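Local coordinates for protein RhCC (Rhodococcus jostii, PDB 4U5R) that probably acts as a cofactor-independent oxygenase of the tautomerase superfamily, with a magnesium-binding site that is altered by mutation in this variant, at residues Y31-V39 with E128-P137. The protein carries 1 engineered substitution. Residues are numbered along the deposited sequence; the frame is centred on the assembly and turned at random.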
loop_
_atom_site.group_PDB
_atom_site.type_symbol
_atom_site.label_atom_id
_atom_site.label_comp_id
_atom_site.label_asym_id
_atom_site.label_seq_id
_atom_site.Cartn_x
_atom_site.Cartn_y
_atom_site.Cartn_z
ATOM N N TYR B 31 12.656 -14.972 14.764
ATOM C CA TYR B 31 13.737 -14.958 13.780
ATOM C C TYR B 31 14.665 -13.749 13.872
ATOM O O TYR B 31 15.798 -13.809 13.396
ATOM C CB TYR B 31 13.162 -15.060 12.361
ATOM C CG TYR B 31 12.847 -16.481 11.951
ATOM C CD1 TYR B 31 11.619 -17.055 12.248
ATOM C CD2 TYR B 31 13.786 -17.252 11.276
ATOM C CE1 TYR B 31 11.329 -18.357 11.881
ATOM C CE2 TYR B 31 13.505 -18.558 10.902
ATOM C CZ TYR B 31 12.277 -19.101 11.207
ATOM O OH TYR B 31 11.994 -20.396 10.840
ATOM N N VAL B 32 14.217 -12.657 14.483
ATOM C CA VAL B 32 15.054 -11.460 14.493
ATOM C C VAL B 32 14.870 -10.605 15.764
ATOM O O VAL B 32 15.254 -9.434 15.793
ATOM C CB VAL B 32 14.786 -10.620 13.211
ATOM C CG1 VAL B 32 13.485 -9.833 13.315
ATOM C CG2 VAL B 32 15.970 -9.718 12.881
ATOM N N ASN B 33 14.337 -11.226 16.819
ATOM C CA ASN B 33 14.022 -10.574 18.102
ATOM C C ASN B 33 13.591 -9.122 17.949
ATOM O O ASN B 33 14.114 -8.213 18.592
ATOM C CB ASN B 33 15.201 -10.667 19.080
ATOM C CG ASN B 33 14.821 -10.222 20.496
ATOM O OD1 ASN B 33 13.781 -10.619 21.027
ATOM N ND2 ASN B 33 15.668 -9.402 21.109
ATOM N N LEU B 34 12.633 -8.915 17.064
ATOM C CA LEU B 34 12.012 -7.620 16.909
ATOM C C LEU B 34 11.122 -7.358 18.117
ATOM O O LEU B 34 10.501 -8.284 18.650
ATOM C CB LEU B 34 11.188 -7.587 15.620
ATOM C CG LEU B 34 11.408 -6.470 14.611
ATOM C CD1 LEU B 34 12.882 -6.341 14.325
ATOM C CD2 LEU B 34 10.633 -6.767 13.332
ATOM N N PRO B 35 11.047 -6.096 18.549
ATOM C CA PRO B 35 10.045 -5.722 19.550
ATOM C C PRO B 35 8.663 -6.136 19.057
ATOM O O PRO B 35 8.358 -5.923 17.874
ATOM C CB PRO B 35 10.177 -4.199 19.643
ATOM C CG PRO B 35 11.574 -3.914 19.158
ATOM C CD PRO B 35 11.887 -4.955 18.129
ATOM N N ARG B 36 7.867 -6.749 19.922
ATOM C CA ARG B 36 6.588 -7.291 19.492
ATOM C C ARG B 36 5.715 -6.202 18.896
ATOM O O ARG B 36 5.042 -6.429 17.880
ATOM C CB ARG B 36 5.871 -7.972 20.657
ATOM C CG ARG B 36 6.603 -9.167 21.225
ATOM C CD ARG B 36 5.860 -9.683 22.438
ATOM N NE ARG B 36 4.495 -10.007 22.055
ATOM C CZ ARG B 36 4.133 -11.184 21.560
ATOM N NH1 ARG B 36 2.873 -11.398 21.213
ATOM N NH2 ARG B 36 5.038 -12.147 21.415
ATOM N N PHE B 37 5.746 -5.007 19.484
ATOM C CA PHE B 37 4.833 -3.955 19.057
ATOM C C PHE B 37 5.152 -3.373 17.668
ATOM O O PHE B 37 4.321 -2.641 17.134
ATOM C CB PHE B 37 4.776 -2.813 20.085
ATOM C CG PHE B 37 6.041 -2.011 20.181
ATOM C CD1 PHE B 37 6.244 -0.896 19.381
ATOM C CD2 PHE B 37 7.004 -2.352 21.109
ATOM C CE1 PHE B 37 7.413 -0.163 19.487
ATOM C CE2 PHE B 37 8.174 -1.617 21.219
ATOM C CZ PHE B 37 8.368 -0.518 20.408
ATOM N N TYR B 38 6.329 -3.678 17.102
ATOM C CA TYR B 38 6.619 -3.365 15.689
ATOM C C TYR B 38 5.632 -4.053 14.748
ATOM O O TYR B 38 5.353 -3.541 13.659
ATOM C CB TYR B 38 8.033 -3.790 15.263
ATOM C CG TYR B 38 9.181 -2.908 15.696
ATOM C CD1 TYR B 38 8.991 -1.855 16.575
ATOM C CD2 TYR B 38 10.460 -3.142 15.215
ATOM C CE1 TYR B 38 10.054 -1.064 16.977
ATOM C CE2 TYR B 38 11.526 -2.352 15.599
ATOM C CZ TYR B 38 11.314 -1.322 16.481
ATOM O OH TYR B 38 12.377 -0.553 16.876
ATOM N N VAL B 39 5.121 -5.214 15.155
ATOM C CA VAL B 39 4.270 -6.014 14.269
ATOM C C VAL B 39 2.806 -5.570 14.347
ATOM O O VAL B 39 2.107 -5.821 15.333
ATOM C CB VAL B 39 4.382 -7.521 14.602
ATOM C CG1 VAL B 39 3.750 -8.356 13.504
ATOM C CG2 VAL B 39 5.838 -7.922 14.758
ATOM N N GLU B 128 17.442 -1.298 20.740
ATOM C CA GLU B 128 16.401 -2.119 20.126
ATOM C C GLU B 128 16.028 -3.256 21.060
ATOM O O GLU B 128 14.847 -3.559 21.230
ATOM C CB GLU B 128 16.826 -2.677 18.767
ATOM C CG GLU B 128 15.708 -3.492 18.107
ATOM C CD GLU B 128 16.112 -4.093 16.784
ATOM O OE1 GLU B 128 16.953 -5.017 16.779
ATOM O OE2 GLU B 128 15.580 -3.638 15.754
ATOM N N LYS B 129 17.039 -3.875 21.664
ATOM C CA LYS B 129 16.795 -4.929 22.638
ATOM C C LYS B 129 16.016 -4.434 23.854
ATOM O O LYS B 129 15.212 -5.166 24.415
ATOM C CB LYS B 129 18.113 -5.552 23.100
ATOM C CG LYS B 129 18.872 -6.305 22.020
ATOM C CD LYS B 129 20.130 -6.946 22.607
ATOM C CE LYS B 129 20.876 -7.805 21.589
ATOM N NZ LYS B 129 21.511 -6.990 20.516
ATOM N N LEU B 130 16.270 -3.193 24.263
ATOM C CA LEU B 130 15.552 -2.576 25.376
ATOM C C LEU B 130 14.084 -2.330 25.044
ATOM O O LEU B 130 13.183 -2.610 25.839
ATOM C CB LEU B 130 16.224 -1.251 25.752
ATOM C CG LEU B 130 15.782 -0.585 27.053
ATOM C CD1 LEU B 130 16.108 -1.483 28.239
ATOM C CD2 LEU B 130 16.462 0.774 27.210
ATOM N N TRP B 131 13.861 -1.789 23.856
ATOM C CA TRP B 131 12.511 -1.635 23.341
ATOM C C TRP B 131 11.766 -2.967 23.306
ATOM O O TRP B 131 10.582 -3.020 23.629
ATOM C CB TRP B 131 12.550 -1.021 21.944
ATOM C CG TRP B 131 12.696 0.466 21.907
ATOM C CD1 TRP B 131 13.314 1.268 22.831
ATOM C CD2 TRP B 131 12.210 1.334 20.883
ATOM N NE1 TRP B 131 13.239 2.588 22.438
ATOM C CE2 TRP B 131 12.565 2.654 21.247
ATOM C CE3 TRP B 131 11.508 1.125 19.690
ATOM C CZ2 TRP B 131 12.241 3.755 20.463
ATOM C CZ3 TRP B 131 11.202 2.214 18.906
ATOM C CH2 TRP B 131 11.558 3.518 19.299
ATOM N N ALA B 132 12.459 -4.040 22.931
ATOM C CA ALA B 132 11.833 -5.366 22.865
ATOM C C ALA B 132 11.472 -5.874 24.269
ATOM O O ALA B 132 10.345 -6.325 24.507
ATOM C CB ALA B 132 12.742 -6.355 22.150
ATOM N N LYS B 133 12.414 -5.749 25.202
ATOM C CA LYS B 133 12.217 -6.211 26.572
ATOM C C LYS B 133 11.066 -5.470 27.262
ATOM O O LYS B 133 10.241 -6.071 27.961
ATOM C CB LYS B 133 13.520 -6.038 27.366
ATOM C CG LYS B 133 13.509 -6.639 28.761
ATOM C CD LYS B 133 14.823 -6.379 29.486
ATOM C CE LYS B 133 15.069 -4.885 29.656
ATOM N NZ LYS B 133 13.973 -4.215 30.423
ATOM N N GLU B 134 11.014 -4.162 27.063
ATOM C CA GLU B 134 9.974 -3.340 27.659
ATOM C C GLU B 134 8.670 -3.440 26.891
ATOM O O GLU B 134 7.591 -3.180 27.430
ATOM C CB GLU B 134 10.423 -1.880 27.713
ATOM C CG GLU B 134 11.598 -1.652 28.627
ATOM C CD GLU B 134 11.203 -1.737 30.088
ATOM O OE1 GLU B 134 9.992 -1.623 30.387
ATOM O OE2 GLU B 134 12.101 -1.922 30.934
ATOM N N ASN B 135 8.798 -3.823 25.624
ATOM C CA ASN B 135 7.704 -3.851 24.651
ATOM C C ASN B 135 6.977 -2.514 24.522
ATOM O O ASN B 135 5.752 -2.466 24.422
ATOM C CB ASN B 135 6.703 -4.955 24.983
ATOM C CG ASN B 135 5.891 -5.373 23.777
ATOM O OD1 ASN B 135 6.284 -5.118 22.632
ATOM N ND2 ASN B 135 4.751 -6.006 24.018
ATOM N N ARG B 136 7.752 -1.434 24.497
ATOM C CA ARG B 136 7.199 -0.109 24.233
ATOM C C ARG B 136 8.304 0.759 23.655
ATOM O O ARG B 136 9.481 0.521 23.897
ATOM C CB ARG B 136 6.612 0.510 25.505
ATOM C CG ARG B 136 7.604 0.639 26.642
ATOM C CD ARG B 136 6.922 1.110 27.926
ATOM N NE ARG B 136 5.827 0.221 28.314
ATOM C CZ ARG B 136 5.961 -0.864 29.076
ATOM N NH1 ARG B 136 7.153 -1.220 29.551
ATOM N NH2 ARG B 136 4.894 -1.599 29.365
ATOM N N PRO B 137 7.935 1.750 22.843
ATOM C CA PRO B 137 8.991 2.636 22.339
ATOM C C PRO B 137 9.446 3.624 23.406
ATOM O O PRO B 137 8.682 4.505 23.796
ATOM C CB PRO B 137 8.328 3.350 21.157
ATOM C CG PRO B 137 6.870 3.220 21.389
ATOM C CD PRO B 137 6.632 1.986 22.202
HETATM O O HOH W 1 8.805 -7.415 22.628
HETATM O O HOH W 2 2.281 -7.703 22.740
HETATM O O HOH W 3 14.584 -1.115 15.550
#
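Phe37 pushes its ring against the turn that follows helix 126-134, where Pro137 CD lies over one face, 3.8 Å from the centroid of the Phe37 ring, a CH-pi contact. At the ring's edge, Phe37 CZ reaches Trp131 CE3 at 3.6 Å, the two aromatic planes inclined at 40°. With CG set between the backbone N and the carbonyl carbon (chi1 69°), the ring turns toward the helix end; an alanine here would probably leave a gap beside Pro137 and Trp131. Tyr38 presents its hydroxyl edge to the same indole, OH to CE3 of Trp131 being 3.4 Å. Pro35 packs on the helix flank, its CG 4.0 Å from Ala132 CB.

One weak direct hydrogen bond and water bridges add to the apolar packing. Asn135 OD1 accepts the weak, bent bond from Phe37 N (3.2 Å, 133°), one water joins Arg36 N to Ala132 O, and another bridges Tyr38 OH and Glu128 OE2. In a second shell, Ile138 O fixes Trp131 NE1, while Glu128 OE1 pairs with Arg71 in a salt bridge and accepts a hydrogen bond from the backbone N of Glu124. Val53 of the second subunit also touches Phe37.

The contact thus seats helix 126-134 against the connection from helix 14-32 to strand 40-46, part of the superfamily's beta-alpha-beta unit.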